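Local structure of beta-glucuronidase (uncultured Clostridium sp., 6U7J) at the interface of chains A and B. The protein hydrolyses beta-glucuronides as a family 2 glycoside hydrolase of the gut microbiome, reactivating estrogens by freeing them from their glucuronide conjugates. Coordinates in Å, arbitrary orientation; residue numbers count along the deposited sequence, not the author numbering. Chains: chain A/B, Beta-glucuronidase.

Contacts 1 and 2 lie in one two-fold symmetric interface, their C-alpha centres about 28 Å apart, and share no residue. In contact 1, expected close to the two-fold axis, Gln20 and Leu88 meet their own twins, while Pro86 and Trp89 pack on the partner's Gln20 and Leu88. Contact 2 sets strands and loops of chain A against helix 319-332 of chain B, and its exchanged twin should flank the axis. Together they join the sugar-binding regions to each other and to the partner's barrel domain, which the 312-313 loop also touches. The deposited assembly has four copies, and this pairing may be part of a biological oligomer.

Contact 1: the interface of chains A and B. Residues chain A 20, 22, 85-89; chain B 16-17, 20, 86, 88-89, 192.
Two copies of Gln20, each from the start of strand 20-23, meet tip to tip at this homotypic patch, with Leu88 of the 3-10 helix 87-89 as the third main contributor. Both glutamines place CG anti to the backbone N and run extended, and their amide planes are 28° apart. The modelled amides differ by nearly half a turn in chi3. B:Gln20 OE1 accepts the indole N-H of B:Trp89 NE1 at 3.0 Å, with the donor 52° above the carbonyl plane rather than on a lone pair. In chain A the equivalent place is taken by nitrogen: A:Gln20 NE2 lies 3.0 Å from A:Trp89 NE1, so two N-H groups face each other. The carbonyl oxygens A:Gln20 OE1 and B:Gln20 OE1 are also 3.2 Å apart, an acceptor-acceptor clash. Both observations suggest that O and N of the A:Gln20 amide may be interchanged, but that would set two nitrogens at the too-short tip pair, itself without weight, so the model does not settle the amide orientations.

Proline rings cross the glutamines obliquely, A:Pro86 CG coming within 3.5 Å of B:Gln20 CD. A:Leu88, with CG anti to its carbonyl carbon, pushes its CD2 methyl to 3.4 Å from B:Leu88 O, and B:Leu88 does the same in return. The other branch of A:Leu88, CD1, meets B:Trp89 CD1 at 4.1 Å, crossing at about a right angle. B:Cys192 SG shares that face, over the ring centre, while B:Pro86 CG lies against the opposite face, toward the rim. At the periphery the backbone supplies the polar link: A:Arg87 N donates to B:Glu17 O at 2.8 Å, nearly straight (174° at H), and on a carbonyl lone pair.

Contact 2: the interface of chains A and B. Residues chain A 27, 54, 56, 59, 64, 312-313; chain B 318-321, 323-324, 327.
B:Val323 and B:Ala320, one turn apart on helix 319-332, form the apolar centre. The valine spreads its two methyls: CG1, anti to the backbone N, meets A:Ile64 CG2 at 3.5 Å, while CG2 reaches A:Ile27 CD1 tip to tip at 3.6 Å. Between these contacts the ring of A:Pro56 lies against the helix backbone, its CG 3.7 Å from B:Ala320 CA, an approach that the small alanine side chain probably permits. Farther out, A:Ile312 and B:Leu321 cross obliquely through their CD1 methyls.

The rim carries the charges. A:Arg313 starts with CG in the crowded position between backbone N and carbonyl carbon, bends at chi3 and grips the B:Asp318 carboxylate end-on in a salt bridge. A:Arg313 NH2 gives the shorter bond, 2.8 Å to B:Asp318 OD1, which it meets from above the carboxylate plane. A:Arg313 NH1 reaches the syn lone pair of B:Asp318 OD2 at 3.2 Å, and the two planes are 28° apart. OD1 also accepts the backbone N-H of B:Leu321 at 3.1 Å, which steadies the carboxylate. Opposite, water 1 joins A:Asp54 O and B:Glu327 OE2.

B:Asp318 thus caps the N-terminus of a barrel-domain helix, whose flank packs on the sugar-binding strands 27-32 and 53-56 and the 312-313 loop of chain A.

Contact 1: the interface of chains A and B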
ATOM      1  N   GLN A  20      45.612  -5.970 -19.021  1.00 32.06           N
ATOM      2  CA  GLN A  20      44.346  -5.674 -19.677  1.00 38.12           C
ATOM      3  C   GLN A  20      43.260  -6.609 -19.169  1.00 37.42           C
ATOM      4  O   GLN A  20      43.517  -7.791 -18.933  1.00 35.98           O
ATOM      5  CB  GLN A  20      44.472  -5.798 -21.198  1.00 39.98           C
ATOM      6  CG  GLN A  20      43.434  -5.008 -21.994  1.00 40.57           C
ATOM      7  CD  GLN A  20      43.416  -5.442 -23.453  1.00 45.73           C
ATOM      8  OE1 GLN A  20      42.360  -5.547 -24.073  1.00 50.99           O
ATOM      9  NE2 GLN A  20      44.590  -5.728 -23.994  1.00 38.43           N
ATOM     10  N   LYS A  22      39.349  -8.182 -19.814  1.00 32.17           N
ATOM     11  CA  LYS A  22      38.208  -8.438 -20.684  1.00 32.70           C
ATOM     12  C   LYS A  22      37.032  -8.909 -19.827  1.00 34.87           C
ATOM     13  O   LYS A  22      37.107  -9.963 -19.185  1.00 33.05           O
ATOM     14  CB  LYS A  22      38.578  -9.469 -21.750  1.00 34.40           C
ATOM     15  CG  LYS A  22      37.439  -9.845 -22.672  1.00 39.00           C
ATOM     16  CD  LYS A  22      37.184  -8.753 -23.707  1.00 40.84           C
ATOM     17  CE  LYS A  22      35.693  -8.421 -23.803  1.00 43.51           C
ATOM     18  NZ  LYS A  22      35.422  -7.326 -24.785  1.00 40.60           N
ATOM     19  N   VAL A  85      40.133 -15.092 -27.324  1.00 41.68           N
ATOM     20  CA  VAL A  85      41.484 -14.627 -27.022  1.00 34.94           C
ATOM     21  C   VAL A  85      41.993 -13.876 -28.249  1.00 40.12           C
ATOM     22  O   VAL A  85      42.052 -14.466 -29.337  1.00 40.36           O
ATOM     23  CB  VAL A  85      42.428 -15.780 -26.644  1.00 35.59           C
ATOM     24  CG1 VAL A  85      43.832 -15.245 -26.355  1.00 36.10           C
ATOM     25  CG2 VAL A  85      41.929 -16.516 -25.441  1.00 33.88           C
ATOM     26  N   PRO A  86      42.343 -12.602 -28.132  1.00 37.88           N
ATOM     27  CA  PRO A  86      42.837 -11.856 -29.296  1.00 40.08           C
ATOM     28  C   PRO A  86      44.220 -12.319 -29.737  1.00 39.12           C
ATOM     29  O   PRO A  86      45.040 -12.748 -28.925  1.00 39.97           O
ATOM     30  CB  PRO A  86      42.894 -10.404 -28.795  1.00 37.49           C
ATOM     31  CG  PRO A  86      42.223 -10.392 -27.469  1.00 42.14           C
ATOM     32  CD  PRO A  86      42.281 -11.780 -26.917  1.00 41.28           C
ATOM     33  N   ARG A  87      44.480 -12.201 -31.047  1.00 40.53           N
ATOM     34  CA  ARG A  87      45.839 -12.380 -31.565  1.00 43.80           C
ATOM     35  C   ARG A  87      46.848 -11.554 -30.775  1.00 43.72           C
ATOM     36  O   ARG A  87      47.946 -12.030 -30.465  1.00 43.98           O
ATOM     37  CB  ARG A  87      45.903 -11.983 -33.042  1.00 43.10           C
ATOM     38  CG  ARG A  87      45.853 -13.141 -34.022  1.00 51.53           C
ATOM     39  CD  ARG A  87      46.299 -12.712 -35.433  1.00 50.30           C
ATOM     40  NE  ARG A  87      45.545 -11.555 -35.915  1.00 48.95           N
ATOM     41  CZ  ARG A  87      44.512 -11.628 -36.749  1.00 43.78           C
ATOM     42  NH1 ARG A  87      44.109 -12.805 -37.217  1.00 43.60           N
ATOM     43  NH2 ARG A  87      43.888 -10.520 -37.124  1.00 44.02           N
ATOM     44  N   LEU A  88      46.475 -10.319 -30.420  1.00 43.62           N
ATOM     45  CA  LEU A  88      47.372  -9.391 -29.733  1.00 44.86           C
ATOM     46  C   LEU A  88      47.777  -9.865 -28.345  1.00 44.04           C
ATOM     47  O   LEU A  88      48.743  -9.335 -27.790  1.00 45.76           O
ATOM     48  CB  LEU A  88      46.718  -8.009 -29.630  1.00 44.03           C
ATOM     49  CG  LEU A  88      46.368  -7.420 -30.999  1.00 46.84           C
ATOM     50  CD1 LEU A  88      45.371  -6.284 -30.885  1.00 47.98           C
ATOM     51  CD2 LEU A  88      47.640  -6.981 -31.724  1.00 47.38           C
ATOM     52  N   TRP A  89      47.069 -10.839 -27.768  1.00 41.26           N
ATOM     53  CA  TRP A  89      47.410 -11.381 -26.459  1.00 41.79           C
ATOM     54  C   TRP A  89      48.423 -12.521 -26.538  1.00 43.44           C
ATOM     55  O   TRP A  89      48.579 -13.258 -25.556  1.00 40.72           O
ATOM     56  CB  TRP A  89      46.140 -11.852 -25.735  1.00 38.85           C
ATOM     57  CG  TRP A  89      45.379 -10.721 -25.092  1.00 45.81           C
ATOM     58  CD1 TRP A  89      45.506  -9.389 -25.371  1.00 44.13           C
ATOM     59  CD2 TRP A  89      44.384 -10.819 -24.065  1.00 40.20           C
ATOM     60  NE1 TRP A  89      44.652  -8.660 -24.589  1.00 40.16           N
ATOM     61  CE2 TRP A  89      43.957  -9.510 -23.772  1.00 44.42           C
ATOM     62  CE3 TRP A  89      43.813 -11.884 -23.368  1.00 39.58           C
ATOM     63  CZ2 TRP A  89      42.973  -9.237 -22.816  1.00 40.95           C
ATOM     64  CZ3 TRP A  89      42.834 -11.609 -22.407  1.00 42.95           C
ATOM     65  CH2 TRP A  89      42.429 -10.298 -22.146  1.00 39.84           C
TER
ATOM     66  N   ASN B  16      36.713 -10.922 -31.223  1.00 36.99           N
ATOM     67  CA  ASN B  16      37.125 -12.163 -31.870  1.00 39.43           C
ATOM     68  C   ASN B  16      38.648 -12.197 -31.864  1.00 38.15           C
ATOM     69  O   ASN B  16      39.282 -11.544 -31.028  1.00 37.23           O
ATOM     70  CB  ASN B  16      36.507 -12.291 -33.276  1.00 33.87           C
ATOM     71  CG  ASN B  16      36.818 -11.107 -34.170  1.00 33.46           C
ATOM     72  OD1 ASN B  16      37.899 -10.540 -34.105  1.00 34.29           O
ATOM     73  ND2 ASN B  16      35.866 -10.734 -35.014  1.00 31.36           N
ATOM     74  N   GLU B  17      39.239 -12.971 -32.779  1.00 37.30           N
ATOM     75  CA  GLU B  17      40.696 -13.055 -32.811  1.00 41.44           C
ATOM     76  C   GLU B  17      41.339 -11.759 -33.283  1.00 33.10           C
ATOM     77  O   GLU B  17      42.510 -11.522 -32.966  1.00 38.41           O
ATOM     78  CB  GLU B  17      41.154 -14.215 -33.703  1.00 39.08           C
ATOM     79  CG  GLU B  17      41.191 -13.888 -35.181  1.00 36.85           C
ATOM     80  CD  GLU B  17      39.828 -14.002 -35.835  1.00 40.20           C
ATOM     81  OE1 GLU B  17      38.820 -14.150 -35.107  1.00 41.25           O
ATOM     82  OE2 GLU B  17      39.760 -13.938 -37.085  1.00 42.25           O
ATOM     83  N   GLN B  20      38.806  -6.323 -30.524  1.00 36.20           N
ATOM     84  CA  GLN B  20      38.686  -6.434 -29.084  1.00 39.71           C
ATOM     85  C   GLN B  20      37.949  -5.218 -28.545  1.00 38.53           C
ATOM     86  O   GLN B  20      38.078  -4.111 -29.074  1.00 34.56           O
ATOM     87  CB  GLN B  20      40.066  -6.582 -28.417  1.00 37.83           C
ATOM     88  CG  GLN B  20      39.996  -7.262 -27.061  1.00 43.33           C
ATOM     89  CD  GLN B  20      41.310  -7.191 -26.314  1.00 49.70           C
ATOM     90  OE1 GLN B  20      42.374  -6.966 -26.909  1.00 49.64           O
ATOM     91  NE2 GLN B  20      41.248  -7.370 -24.999  1.00 47.74           N
ATOM     92  N   PRO B  86      46.521  -0.349 -23.910  1.00 35.79           N
ATOM     93  CA  PRO B  86      47.636  -1.259 -23.636  1.00 37.71           C
ATOM     94  C   PRO B  86      48.697  -1.178 -24.728  1.00 41.56           C
ATOM     95  O   PRO B  86      48.416  -0.797 -25.867  1.00 39.60           O
ATOM     96  CB  PRO B  86      46.973  -2.641 -23.597  1.00 37.94           C
ATOM     97  CG  PRO B  86      45.710  -2.493 -24.365  1.00 36.33           C
ATOM     98  CD  PRO B  86      45.307  -1.047 -24.366  1.00 37.20           C
ATOM     99  N   LEU B  88      49.926  -3.605 -26.169  1.00 41.90           N
ATOM    100  CA  LEU B  88      49.539  -4.591 -27.164  1.00 44.89           C
ATOM    101  C   LEU B  88      48.589  -4.059 -28.237  1.00 45.72           C
ATOM    102  O   LEU B  88      48.371  -4.756 -29.232  1.00 44.25           O
ATOM    103  CB  LEU B  88      48.907  -5.779 -26.449  1.00 44.23           C
ATOM    104  CG  LEU B  88      49.881  -6.428 -25.473  1.00 45.16           C
ATOM    105  CD1 LEU B  88      49.167  -7.387 -24.548  1.00 45.49           C
ATOM    106  CD2 LEU B  88      50.984  -7.125 -26.242  1.00 46.14           C
ATOM    107  N   TRP B  89      48.009  -2.868 -28.074  1.00 43.06           N
ATOM    108  CA  TRP B  89      47.156  -2.292 -29.110  1.00 42.15           C
ATOM    109  C   TRP B  89      47.927  -1.362 -30.044  1.00 40.92           C
ATOM    110  O   TRP B  89      47.310  -0.709 -30.893  1.00 39.35           O
ATOM    111  CB  TRP B  89      45.966  -1.553 -28.466  1.00 37.69           C
ATOM    112  CG  TRP B  89      44.879  -2.474 -27.947  1.00 38.79           C
ATOM    113  CD1 TRP B  89      44.995  -3.804 -27.682  1.00 40.38           C
ATOM    114  CD2 TRP B  89      43.518  -2.122 -27.629  1.00 33.52           C
ATOM    115  NE1 TRP B  89      43.798  -4.303 -27.217  1.00 41.15           N
ATOM    116  CE2 TRP B  89      42.876  -3.292 -27.182  1.00 38.68           C
ATOM    117  CE3 TRP B  89      42.787  -0.929 -27.676  1.00 34.83           C
ATOM    118  CZ2 TRP B  89      41.531  -3.309 -26.785  1.00 41.47           C
ATOM    119  CZ3 TRP B  89      41.439  -0.947 -27.285  1.00 37.17           C
ATOM    120  CH2 TRP B  89      40.832  -2.130 -26.847  1.00 33.01           C
ATOM    121  N   CYS B 192      39.211  -1.876 -30.633  1.00 33.34           N
ATOM    122  CA  CYS B 192      40.235  -1.882 -31.657  1.00 36.61           C
ATOM    123  C   CYS B 192      39.851  -2.808 -32.806  1.00 37.32           C
ATOM    124  O   CYS B 192      39.129  -3.811 -32.618  1.00 34.15           O
ATOM    125  CB  CYS B 192      41.634  -2.242 -31.073  1.00 38.24           C
ATOM    126  SG  CYS B 192      41.861  -3.956 -30.522  1.00 40.33           S
TER

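Contact 2: the interface of chains A and B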
ATOM      1  N   ILE A  27      24.837 -11.681 -21.210  1.00 29.25           N
ATOM      2  CA  ILE A  27      23.818 -12.724 -21.198  1.00 29.48           C
ATOM      3  C   ILE A  27      24.487 -14.061 -21.488  1.00 33.83           C
ATOM      4  O   ILE A  27      25.075 -14.247 -22.562  1.00 30.62           O
ATOM      5  CB  ILE A  27      22.713 -12.438 -22.228  1.00 28.62           C
ATOM      6  CG1 ILE A  27      22.121 -11.044 -21.988  1.00 30.46           C
ATOM      7  CG2 ILE A  27      21.645 -13.524 -22.184  1.00 29.54           C
ATOM      8  CD1 ILE A  27      21.513 -10.886 -20.607  1.00 28.59           C
ATOM      9  N   ASP A  54      18.149 -17.852 -21.486  1.00 32.83           N
ATOM     10  CA  ASP A  54      19.057 -16.755 -21.191  1.00 34.57           C
ATOM     11  C   ASP A  54      19.067 -16.447 -19.698  1.00 35.85           C
ATOM     12  O   ASP A  54      18.025 -16.477 -19.035  1.00 33.34           O
ATOM     13  CB  ASP A  54      18.645 -15.515 -21.977  1.00 36.64           C
ATOM     14  CG  ASP A  54      18.828 -15.690 -23.474  1.00 45.10           C
ATOM     15  OD1 ASP A  54      19.771 -16.406 -23.902  1.00 39.24           O
ATOM     16  OD2 ASP A  54      18.019 -15.106 -24.221  1.00 49.28           O
ATOM     17  N   PRO A  56      21.196 -13.512 -17.077  1.00 31.73           N
ATOM     18  CA  PRO A  56      22.191 -12.437 -16.989  1.00 29.36           C
ATOM     19  C   PRO A  56      23.269 -12.746 -15.963  1.00 32.99           C
ATOM     20  O   PRO A  56      23.038 -13.432 -14.962  1.00 31.28           O
ATOM     21  CB  PRO A  56      21.360 -11.227 -16.551  1.00 30.03           C
ATOM     22  CG  PRO A  56      20.266 -11.857 -15.700  1.00 29.47           C
ATOM     23  CD  PRO A  56      19.942 -13.165 -16.390  1.00 29.19           C
ATOM     24  N   SER A  59      24.232 -11.779 -11.486  1.00 31.20           N
ATOM     25  CA  SER A  59      22.860 -11.783 -10.969  1.00 30.39           C
ATOM     26  C   SER A  59      22.575 -13.129 -10.306  1.00 31.76           C
ATOM     27  O   SER A  59      23.194 -14.137 -10.660  1.00 32.44           O
ATOM     28  CB  SER A  59      21.853 -11.522 -12.098  1.00 29.72           C
ATOM     29  OG  SER A  59      20.524 -11.747 -11.698  1.00 27.66           O
ATOM     30  N   ILE A  64      14.698 -14.153 -11.683  1.00 29.49           N
ATOM     31  CA  ILE A  64      14.637 -13.708 -13.072  1.00 27.73           C
ATOM     32  C   ILE A  64      13.393 -14.254 -13.774  1.00 31.31           C
ATOM     33  O   ILE A  64      12.743 -13.543 -14.545  1.00 32.60           O
ATOM     34  CB  ILE A  64      15.915 -14.128 -13.822  1.00 30.43           C
ATOM     35  CG1 ILE A  64      17.157 -13.422 -13.273  1.00 26.31           C
ATOM     36  CG2 ILE A  64      15.725 -13.930 -15.330  1.00 28.02           C
ATOM     37  CD1 ILE A  64      17.089 -11.902 -13.267  1.00 26.86           C
ATOM     38  N   ILE A 312      14.792  -8.182  -8.446  1.00 27.68           N
ATOM     39  CA  ILE A 312      15.046  -8.887  -9.703  1.00 31.44           C
ATOM     40  C   ILE A 312      16.361  -9.663  -9.710  1.00 28.72           C
ATOM     41  O   ILE A 312      16.381 -10.849 -10.061  1.00 30.61           O
ATOM     42  CB  ILE A 312      14.968  -7.918 -10.900  1.00 35.13           C
ATOM     43  CG1 ILE A 312      13.599  -7.237 -10.904  1.00 33.71           C
ATOM     44  CG2 ILE A 312      15.191  -8.667 -12.223  1.00 36.08           C
ATOM     45  CD1 ILE A 312      13.381  -6.293 -12.043  1.00 36.64           C
ATOM     46  N   ARG A 313      17.464  -9.018  -9.340  1.00 26.04           N
ATOM     47  CA  ARG A 313      18.785  -9.608  -9.499  1.00 29.24           C
ATOM     48  C   ARG A 313      19.291 -10.321  -8.255  1.00 30.49           C
ATOM     49  O   ARG A 313      20.429 -10.818  -8.273  1.00 27.97           O
ATOM     50  CB  ARG A 313      19.790  -8.530  -9.897  1.00 31.15           C
ATOM     51  CG  ARG A 313      19.860  -7.433  -8.849  1.00 33.36           C
ATOM     52  CD  ARG A 313      20.848  -6.347  -9.173  1.00 31.72           C
ATOM     53  NE  ARG A 313      21.203  -6.305 -10.582  1.00 39.99           N
ATOM     54  CZ  ARG A 313      20.585  -5.568 -11.496  1.00 42.15           C
ATOM     55  NH1 ARG A 313      19.548  -4.801 -11.164  1.00 38.32           N
ATOM     56  NH2 ARG A 313      21.016  -5.612 -12.753  1.00 40.60           N
TER
ATOM     57  N   ASP B 318      19.877  -2.107 -18.304  1.00 29.15           N
ATOM     58  CA  ASP B 318      19.943  -3.111 -17.236  1.00 29.56           C
ATOM     59  C   ASP B 318      19.541  -4.439 -17.871  1.00 29.78           C
ATOM     60  O   ASP B 318      18.354  -4.703 -18.092  1.00 29.33           O
ATOM     61  CB  ASP B 318      19.044  -2.735 -16.065  1.00 31.15           C
ATOM     62  CG  ASP B 318      19.064  -3.761 -14.928  1.00 37.62           C
ATOM     63  OD1 ASP B 318      19.586  -4.891 -15.086  1.00 37.43           O
ATOM     64  OD2 ASP B 318      18.532  -3.421 -13.848  1.00 42.42           O
ATOM     65  N   GLU B 319      20.543  -5.266 -18.156  1.00 30.52           N
ATOM     66  CA  GLU B 319      20.302  -6.498 -18.890  1.00 34.55           C
ATOM     67  C   GLU B 319      19.556  -7.515 -18.047  1.00 32.28           C
ATOM     68  O   GLU B 319      18.749  -8.273 -18.588  1.00 31.97           O
ATOM     69  CB  GLU B 319      21.630  -7.062 -19.399  1.00 35.77           C
ATOM     70  CG  GLU B 319      22.270  -6.162 -20.451  1.00 32.61           C
ATOM     71  CD  GLU B 319      23.052  -6.944 -21.502  1.00 42.45           C
ATOM     72  OE1 GLU B 319      24.292  -6.965 -21.414  1.00 42.07           O
ATOM     73  OE2 GLU B 319      22.425  -7.532 -22.411  1.00 39.76           O
ATOM     74  N   ALA B 320      19.777  -7.530 -16.727  1.00 28.76           N
ATOM     75  CA  ALA B 320      18.974  -8.411 -15.883  1.00 31.34           C
ATOM     76  C   ALA B 320      17.507  -8.022 -15.965  1.00 31.72           C
ATOM     77  O   ALA B 320      16.632  -8.885 -16.110  1.00 28.43           O
ATOM     78  CB  ALA B 320      19.468  -8.379 -14.440  1.00 29.36           C
ATOM     79  N   LEU B 321      17.225  -6.716 -15.943  1.00 32.24           N
ATOM     80  CA  LEU B 321      15.854  -6.248 -16.128  1.00 30.98           C
ATOM     81  C   LEU B 321      15.298  -6.645 -17.492  1.00 31.13           C
ATOM     82  O   LEU B 321      14.107  -6.955 -17.619  1.00 29.44           O
ATOM     83  CB  LEU B 321      15.804  -4.735 -15.963  1.00 31.41           C
ATOM     84  CG  LEU B 321      14.427  -4.080 -16.027  1.00 37.41           C
ATOM     85  CD1 LEU B 321      13.902  -3.839 -14.629  1.00 34.62           C
ATOM     86  CD2 LEU B 321      14.559  -2.761 -16.767  1.00 37.78           C
ATOM     87  N   VAL B 323      16.072  -9.354 -19.319  1.00 30.93           N
ATOM     88  CA  VAL B 323      15.703 -10.767 -19.311  1.00 30.04           C
ATOM     89  C   VAL B 323      14.391 -10.962 -18.565  1.00 27.66           C
ATOM     90  O   VAL B 323      13.492 -11.669 -19.038  1.00 26.58           O
ATOM     91  CB  VAL B 323      16.824 -11.630 -18.705  1.00 30.46           C
ATOM     92  CG1 VAL B 323      16.387 -13.120 -18.695  1.00 25.61           C
ATOM     93  CG2 VAL B 323      18.111 -11.452 -19.496  1.00 29.85           C
ATOM     94  N   ARG B 324      14.250 -10.320 -17.394  1.00 25.80           N
ATOM     95  CA  ARG B 324      12.999 -10.438 -16.647  1.00 24.41           C
ATOM     96  C   ARG B 324      11.826  -9.943 -17.479  1.00 25.82           C
ATOM     97  O   ARG B 324      10.765 -10.574 -17.497  1.00 24.82           O
ATOM     98  CB  ARG B 324      13.074  -9.669 -15.325  1.00 28.60           C
ATOM     99  CG  ARG B 324      11.704  -9.469 -14.659  1.00 27.44           C
ATOM    100  CD  ARG B 324      11.265 -10.736 -13.897  1.00 26.37           C
ATOM    101  NE  ARG B 324      10.068 -10.524 -13.087  1.00 27.59           N
ATOM    102  CZ  ARG B 324       9.390 -11.493 -12.476  1.00 26.18           C
ATOM    103  NH1 ARG B 324       9.790 -12.754 -12.579  1.00 28.29           N
ATOM    104  NH2 ARG B 324       8.308 -11.201 -11.768  1.00 26.71           N
ATOM    105  N   GLU B 327      11.021 -12.625 -20.058  1.00 26.47           N
ATOM    106  CA  GLU B 327      10.316 -13.696 -19.351  1.00 27.97           C
ATOM    107  C   GLU B 327       8.856 -13.336 -19.094  1.00 29.41           C
ATOM    108  O   GLU B 327       7.973 -14.198 -19.190  1.00 30.29           O
ATOM    109  CB  GLU B 327      11.024 -13.998 -18.031  1.00 32.01           C
ATOM    110  CG  GLU B 327      12.306 -14.794 -18.219  1.00 29.00           C
ATOM    111  CD  GLU B 327      12.007 -16.264 -18.472  1.00 34.47           C
ATOM    112  OE1 GLU B 327      10.955 -16.743 -17.982  1.00 45.18           O
ATOM    113  OE2 GLU B 327      12.817 -16.944 -19.131  1.00 41.66           O
TER
HETATM  114  O   HOH W   1      15.463 -16.195 -19.975  1.00 37.78           O